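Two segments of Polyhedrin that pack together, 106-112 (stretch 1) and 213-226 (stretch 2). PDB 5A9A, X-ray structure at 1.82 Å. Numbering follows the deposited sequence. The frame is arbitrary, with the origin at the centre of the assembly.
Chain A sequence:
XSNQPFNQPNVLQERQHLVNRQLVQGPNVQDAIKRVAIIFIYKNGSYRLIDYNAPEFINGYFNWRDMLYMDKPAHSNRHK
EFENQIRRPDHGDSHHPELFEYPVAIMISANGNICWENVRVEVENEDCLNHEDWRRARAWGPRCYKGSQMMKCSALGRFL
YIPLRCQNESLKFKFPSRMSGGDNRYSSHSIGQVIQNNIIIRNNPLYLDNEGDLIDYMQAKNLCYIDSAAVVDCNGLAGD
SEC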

ATOM      1  N   ILE A 106     -13.926  11.692 -14.513  1.00 18.65           N
ATOM      2  CA  ILE A 106     -13.511  11.670 -13.116  1.00 19.12           C
ATOM      3  C   ILE A 106     -13.781  13.026 -12.482  1.00 17.82           C
ATOM      4  O   ILE A 106     -13.565  14.064 -13.106  1.00 17.28           O
ATOM      5  N   MET A 107     -14.255  13.016 -11.243  1.00 16.65           N
ATOM      6  CA  MET A 107     -14.359  14.239 -10.464  1.00 17.67           C
ATOM      7  C   MET A 107     -13.549  14.065  -9.188  1.00 19.23           C
ATOM      8  O   MET A 107     -13.644  13.033  -8.516  1.00 16.50           O
ATOM      9  N   ILE A 108     -12.745  15.068  -8.858  1.00 16.39           N
ATOM     10  CA  ILE A 108     -11.922  15.002  -7.659  1.00 16.18           C
ATOM     11  C   ILE A 108     -12.190  16.181  -6.735  1.00 17.86           C
ATOM     12  O   ILE A 108     -11.975  17.339  -7.101  1.00 17.48           O
ATOM     13  N   SER A 109     -12.671  15.866  -5.537  1.00 15.44           N
ATOM     14  CA  SER A 109     -12.891  16.862  -4.503  1.00 15.98           C
ATOM     15  C   SER A 109     -11.762  16.772  -3.485  1.00 16.94           C
ATOM     16  O   SER A 109     -11.682  15.812  -2.722  1.00 15.65           O
ATOM     17  N   ALA A 110     -10.884  17.769  -3.486  1.00 16.35           N
ATOM     18  CA  ALA A 110      -9.750  17.791  -2.567  1.00 16.80           C
ATOM     19  C   ALA A 110      -9.983  18.829  -1.478  1.00 17.13           C
ATOM     20  O   ALA A 110     -10.247  19.995  -1.767  1.00 16.21           O
ATOM     21  N   ASN A 111      -9.879  18.402  -0.223  1.00 15.61           N
ATOM     22  CA  ASN A 111     -10.246  19.260   0.897  1.00 15.79           C
ATOM     23  C   ASN A 111      -9.230  19.237   2.029  1.00 16.10           C
ATOM     24  O   ASN A 111      -8.717  18.179   2.397  1.00 14.71           O
ATOM     25  N   GLY A 112      -8.954  20.415   2.581  1.00 15.45           N
ATOM     26  CA  GLY A 112      -8.068  20.539   3.720  1.00 16.15           C
ATOM     27  C   GLY A 112      -6.929  21.511   3.485  1.00 17.64           C
ATOM     28  O   GLY A 112      -6.886  22.223   2.478  1.00 14.64           O
ATOM     29  N   ASP A 213     -28.189  11.937  -4.862  1.00 15.44           N
ATOM     30  CA  ASP A 213     -27.601  11.168  -3.774  1.00 15.31           C
ATOM     31  C   ASP A 213     -26.148  11.584  -3.544  1.00 16.68           C
ATOM     32  O   ASP A 213     -25.660  11.586  -2.412  1.00 15.91           O
ATOM     33  N   LEU A 214     -25.459  11.932  -4.625  1.00 16.30           N
ATOM     34  CA  LEU A 214     -24.062  12.345  -4.540  1.00 17.04           C
ATOM     35  C   LEU A 214     -23.930  13.701  -3.852  1.00 16.16           C
ATOM     36  O   LEU A 214     -23.093  13.875  -2.968  1.00 16.36           O
ATOM     37  N   ILE A 215     -24.756  14.660  -4.258  1.00 15.40           N
ATOM     38  CA  ILE A 215     -24.746  15.978  -3.631  1.00 18.13           C
ATOM     39  C   ILE A 215     -25.006  15.830  -2.137  1.00 16.68           C
ATOM     40  O   ILE A 215     -24.357  16.475  -1.313  1.00 16.94           O
ATOM     41  N   ASP A 216     -25.959  14.970  -1.798  1.00 15.55           N
ATOM     42  CA  ASP A 216     -26.295  14.700  -0.404  1.00 16.47           C
ATOM     43  C   ASP A 216     -25.074  14.188   0.369  1.00 16.54           C
ATOM     44  O   ASP A 216     -24.804  14.633   1.488  1.00 15.04           O
ATOM     45  N   TYR A 217     -24.339  13.256  -0.233  1.00 14.50           N
ATOM     46  CA  TYR A 217     -23.138  12.698   0.391  1.00 16.14           C
ATOM     47  C   TYR A 217     -22.080  13.773   0.622  1.00 15.42           C
ATOM     48  O   TYR A 217     -21.517  13.887   1.710  1.00 15.11           O
ATOM     49  N   MET A 218     -21.810  14.561  -0.410  1.00 15.15           N
ATOM     50  CA  MET A 218     -20.771  15.580  -0.331  1.00 15.72           C
ATOM     51  C   MET A 218     -21.119  16.625   0.732  1.00 15.64           C
ATOM     52  O   MET A 218     -20.251  17.097   1.466  1.00 16.19           O
ATOM     53  N   GLN A 219     -22.396  16.973   0.820  1.00 15.17           N
ATOM     54  CA  GLN A 219     -22.857  17.918   1.829  1.00 14.87           C
ATOM     55  C   GLN A 219     -22.837  17.307   3.232  1.00 15.75           C
ATOM     56  O   GLN A 219     -22.559  17.999   4.213  1.00 16.85           O
ATOM     57  N   ALA A 220     -23.120  16.012   3.327  1.00 14.91           N
ATOM     58  CA  ALA A 220     -23.068  15.314   4.607  1.00 16.28           C
ATOM     59  C   ALA A 220     -21.636  15.225   5.135  1.00 17.12           C
ATOM     60  O   ALA A 220     -21.395  15.408   6.330  1.00 15.48           O
ATOM     61  N   LYS A 221     -20.692  14.941   4.243  1.00 16.43           N
ATOM     62  CA  LYS A 221     -19.292  14.783   4.629  1.00 17.61           C
ATOM     63  C   LYS A 221     -18.540  16.110   4.545  1.00 18.76           C
ATOM     64  O   LYS A 221     -17.360  16.186   4.884  1.00 18.15           O
ATOM     65  N   ASN A 222     -19.228  17.151   4.089  1.00 16.67           N
ATOM     66  CA  ASN A 222     -18.619  18.470   3.933  1.00 16.56           C
ATOM     67  C   ASN A 222     -17.357  18.429   3.076  1.00 19.86           C
ATOM     68  O   ASN A 222     -16.301  18.934   3.460  1.00 17.91           O
ATOM     69  N   LEU A 223     -17.491  17.812   1.908  1.00 16.97           N
ATOM     70  CA  LEU A 223     -16.457  17.820   0.885  1.00 17.56           C
ATOM     71  C   LEU A 223     -16.988  18.675  -0.253  1.00 17.56           C
ATOM     72  O   LEU A 223     -18.170  18.587  -0.586  1.00 16.04           O
ATOM     73  N   CYS A 224     -16.141  19.510  -0.847  1.00 18.81           N
ATOM     74  CA  CYS A 224     -16.634  20.458  -1.836  1.00 18.17           C
ATOM     75  C   CYS A 224     -17.124  19.728  -3.080  1.00 17.97           C
ATOM     76  O   CYS A 224     -16.585  18.691  -3.466  1.00 15.72           O
ATOM     77  N   TYR A 225     -18.168  20.271  -3.693  1.00 15.64           N
ATOM     78  CA  TYR A 225     -18.754  19.656  -4.871  1.00 16.47           C
ATOM     79  C   TYR A 225     -19.367  20.703  -5.782  1.00 16.40           C
ATOM     80  O   TYR A 225     -20.062  21.604  -5.325  1.00 17.19           O
ATOM     81  N   ILE A 226     -19.098  20.568  -7.076  1.00 16.63           N
ATOM     82  CA  ILE A 226     -19.722  21.396  -8.093  1.00 18.29           C
ATOM     83  C   ILE A 226     -20.545  20.468  -8.973  1.00 18.29           C
ATOM     84  O   ILE A 226     -20.013  19.511  -9.535  1.00 17.19           O
TER

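The strand of stretch 1 meets stretch 2 through alternate residues. Met107, Ser109 and Asn111 direct their CA-to-CB bonds toward the helix and the segment that follows it, whereas Ile108 and Ala110 point away. The backbones come closest at Ser109 and Cys224, whose CA atoms lie 5.8 Å apart, and the polar part of the contact is concentrated there.

Cys224 is held through both its backbone polar atoms by side chains of the strand. Its N donates to Asn111 OD1 at 2.9 Å, with a nearly straight N-H...O angle of 168°, while its O accepts a short hydrogen bond of 2.6 Å from Ser109 OG. The NH and the carbonyl of Cys224 are thus both satisfied by side chains of the strand, not by its backbone. Ser109 adopts the t rotamer and Asn111 the m rotamer (chi2 -96°), and the two are themselves linked: Asn111 ND2 donates to Ser109 OG over 2.9 Å at 167°. The serine hydroxyl therefore both gives and receives, and the amide of Asn111 uses its oxygen for Cys224 and its nitrogen for Ser109. ND2 has a further hydrogen bond elsewhere in the structure. By contrast, Ser109 OG lies 3.3 Å from Cys224 N, but the angle is too poor for a hydrogen bond, which leaves that NH to Asn111.

The side chain of Cys224, in the p rotamer, leaves the backbone sideways and lies beside this network, with SG 3.5 Å from Ser109 OG and 3.6 Å from Asn111 OD1. Apolar groups also border the network. Leu223 (m, t) brings CD2 to 3.5 Å from Asn111 ND2 and CB to 3.7 Å from Ser109 OG. Met218 starts sideways from the helix, but its m, m, m conformation carries CE to 3.5 Å from Ser109 OG.

Two residues before Ser109, the contact becomes apolar. Met107, with chi angles m, t, m, brings its methyl group against both Leu214 and Tyr225, which lie next to each other: CE is 3.8 Å from Leu214 CD2 and likewise 3.8 Å from Tyr225 CE1. Leu214 (t, p) points toward the strand from the helix, whereas Tyr225 (t, chi2 76°) sets out sideways and its ring end comes nearer. The methyl lies at the ring edge, near its plane, and Met107 SD sits 5.3 Å from the centroid of the Tyr225 ring in an oblique sulfur-aromatic arrangement. The phenol is not left unpaired, since Tyr225 OH is hydrogen-bonded to a residue adjoining one of the stretches.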

ATOM      1  CB  ILE A 106     -12.005  11.390 -12.962  1.00 18.67           C
ATOM      2  CG1 ILE A 106     -11.538  10.318 -13.946  1.00 21.29           C
ATOM      3  CG2 ILE A 106     -11.689  10.986 -11.526  1.00 18.81           C
ATOM      4  CD1 ILE A 106     -10.029  10.174 -13.998  1.00 22.57           C
ATOM      5  CB  MET A 107     -15.815  14.557 -10.125  1.00 18.70           C
ATOM      6  CG  MET A 107     -16.702  14.761 -11.342  1.00 20.79           C
ATOM      7  SD  MET A 107     -18.373  15.266 -10.895  1.00 20.80           S
ATOM      8  CE  MET A 107     -18.942  13.813 -10.016  1.00 19.15           C
ATOM      9  CB  ILE A 108     -10.424  14.959  -7.999  1.00 16.32           C
ATOM     10  CG1 ILE A 108     -10.129  13.779  -8.930  1.00 18.33           C
ATOM     11  CG2 ILE A 108      -9.598  14.842  -6.724  1.00 15.19           C
ATOM     12  CD1 ILE A 108      -8.668  13.638  -9.297  1.00 20.84           C
ATOM     13  CB  SER A 109     -14.237  16.619  -3.819  1.00 16.48           C
ATOM     14  OG  SER A 109     -14.402  17.471  -2.701  1.00 15.52           O
ATOM     15  CB  ALA A 110      -8.466  18.088  -3.319  1.00 19.07           C
ATOM     16  CB  ASN A 111     -11.608  18.843   1.442  1.00 17.31           C
ATOM     17  CG  ASN A 111     -12.656  18.738   0.357  1.00 18.31           C
ATOM     18  OD1 ASN A 111     -13.419  19.674   0.122  1.00 18.17           O
ATOM     19  ND2 ASN A 111     -12.696  17.592  -0.319  1.00 17.47           N
ATOM     20  CB  ASP A 213     -27.668   9.672  -4.089  1.00 16.22           C
ATOM     21  CG  ASP A 213     -29.095   9.143  -4.110  1.00 19.24           C
ATOM     22  OD1 ASP A 213     -30.034   9.963  -4.031  1.00 23.25           O
ATOM     23  OD2 ASP A 213     -29.281   7.912  -4.213  1.00 17.91           O
ATOM     24  CB  LEU A 214     -23.435  12.397  -5.934  1.00 16.77           C
ATOM     25  CG  LEU A 214     -21.994  12.906  -6.008  1.00 17.09           C
ATOM     26  CD1 LEU A 214     -21.083  12.116  -5.074  1.00 15.70           C
ATOM     27  CD2 LEU A 214     -21.486  12.833  -7.437  1.00 16.43           C
ATOM     28  CB  ILE A 215     -25.812  16.913  -4.235  1.00 17.97           C
ATOM     29  CG1 ILE A 215     -25.487  17.226  -5.696  1.00 18.68           C
ATOM     30  CG2 ILE A 215     -25.887  18.208  -3.449  1.00 14.88           C
ATOM     31  CD1 ILE A 215     -26.588  17.985  -6.417  1.00 17.07           C
ATOM     32  CB  ASP A 216     -27.441  13.684  -0.333  1.00 16.44           C
ATOM     33  CG  ASP A 216     -28.003  13.528   1.066  1.00 20.25           C
ATOM     34  OD1 ASP A 216     -27.440  12.738   1.852  1.00 18.20           O
ATOM     35  OD2 ASP A 216     -29.019  14.185   1.377  1.00 22.54           O
ATOM     36  CB  TYR A 217     -22.556  11.587  -0.486  1.00 15.29           C
ATOM     37  CG  TYR A 217     -21.303  10.935   0.071  1.00 15.69           C
ATOM     38  CD1 TYR A 217     -21.386   9.841   0.924  1.00 16.59           C
ATOM     39  CD2 TYR A 217     -20.039  11.400  -0.275  1.00 16.15           C
ATOM     40  CE1 TYR A 217     -20.247   9.236   1.428  1.00 18.13           C
ATOM     41  CE2 TYR A 217     -18.895  10.805   0.226  1.00 16.92           C
ATOM     42  CZ  TYR A 217     -19.004   9.723   1.075  1.00 19.18           C
ATOM     43  OH  TYR A 217     -17.871   9.123   1.575  1.00 19.63           O
ATOM     44  CB  MET A 218     -20.566  16.234  -1.698  1.00 16.53           C
ATOM     45  CG  MET A 218     -20.140  15.247  -2.783  1.00 16.50           C
ATOM     46  SD  MET A 218     -18.601  14.379  -2.394  1.00 13.44           S
ATOM     47  CE  MET A 218     -17.402  15.690  -2.655  1.00 16.30           C
ATOM     48  CB  GLN A 219     -24.255  18.435   1.472  1.00 15.95           C
ATOM     49  CG  GLN A 219     -24.249  19.315   0.229  1.00 15.09           C
ATOM     50  CD  GLN A 219     -25.602  19.908  -0.104  1.00 15.84           C
ATOM     51  OE1 GLN A 219     -26.644  19.322   0.188  1.00 14.80           O
ATOM     52  NE2 GLN A 219     -25.590  21.083  -0.726  1.00 15.67           N
ATOM     53  CB  ALA A 220     -23.663  13.920   4.476  1.00 15.53           C
ATOM     54  CB  LYS A 221     -18.604  13.756   3.730  1.00 18.28           C
ATOM     55  CG  LYS A 221     -19.324  12.416   3.632  1.00 19.65           C
ATOM     56  CD  LYS A 221     -19.453  11.721   4.981  1.00 18.38           C
ATOM     57  CE  LYS A 221     -20.221  10.413   4.837  1.00 17.67           C
ATOM     58  NZ  LYS A 221     -20.369   9.675   6.119  1.00 18.09           N
ATOM     59  CB  ASN A 222     -18.335  19.098   5.300  1.00 17.17           C
ATOM     60  CG  ASN A 222     -19.603  19.570   5.988  1.00 18.39           C
ATOM     61  OD1 ASN A 222     -20.162  20.608   5.634  1.00 15.24           O
ATOM     62  ND2 ASN A 222     -20.071  18.802   6.963  1.00 18.61           N
ATOM     63  CB  LEU A 223     -16.194  16.395   0.401  1.00 16.54           C
ATOM     64  CG  LEU A 223     -15.822  15.407   1.510  1.00 18.05           C
ATOM     65  CD1 LEU A 223     -15.818  13.975   0.999  1.00 18.19           C
ATOM     66  CD2 LEU A 223     -14.468  15.775   2.102  1.00 19.70           C
ATOM     67  CB  CYS A 224     -15.580  21.511  -2.196  1.00 20.43           C
ATOM     68  SG  CYS A 224     -14.203  20.930  -3.204  1.00 19.56           S
ATOM     69  CB  TYR A 225     -19.829  18.644  -4.474  1.00 15.77           C
ATOM     70  CG  TYR A 225     -20.425  17.928  -5.664  1.00 19.17           C
ATOM     71  CD1 TYR A 225     -19.723  16.917  -6.309  1.00 18.19           C
ATOM     72  CD2 TYR A 225     -21.682  18.265  -6.146  1.00 19.71           C
ATOM     73  CE1 TYR A 225     -20.255  16.265  -7.404  1.00 19.61           C
ATOM     74  CE2 TYR A 225     -22.225  17.615  -7.240  1.00 19.45           C
ATOM     75  CZ  TYR A 225     -21.508  16.616  -7.863  1.00 19.64           C
ATOM     76  OH  TYR A 225     -22.044  15.965  -8.950  1.00 17.43           O
ATOM     77  CB  ILE A 226     -18.664  22.128  -8.939  1.00 18.24           C
ATOM     78  CG1 ILE A 226     -17.605  22.757  -8.027  1.00 19.12           C
ATOM     79  CG2 ILE A 226     -19.323  23.179  -9.819  1.00 18.70           C
ATOM     80  CD1 ILE A 226     -16.608  23.635  -8.752  1.00 20.81           C
TER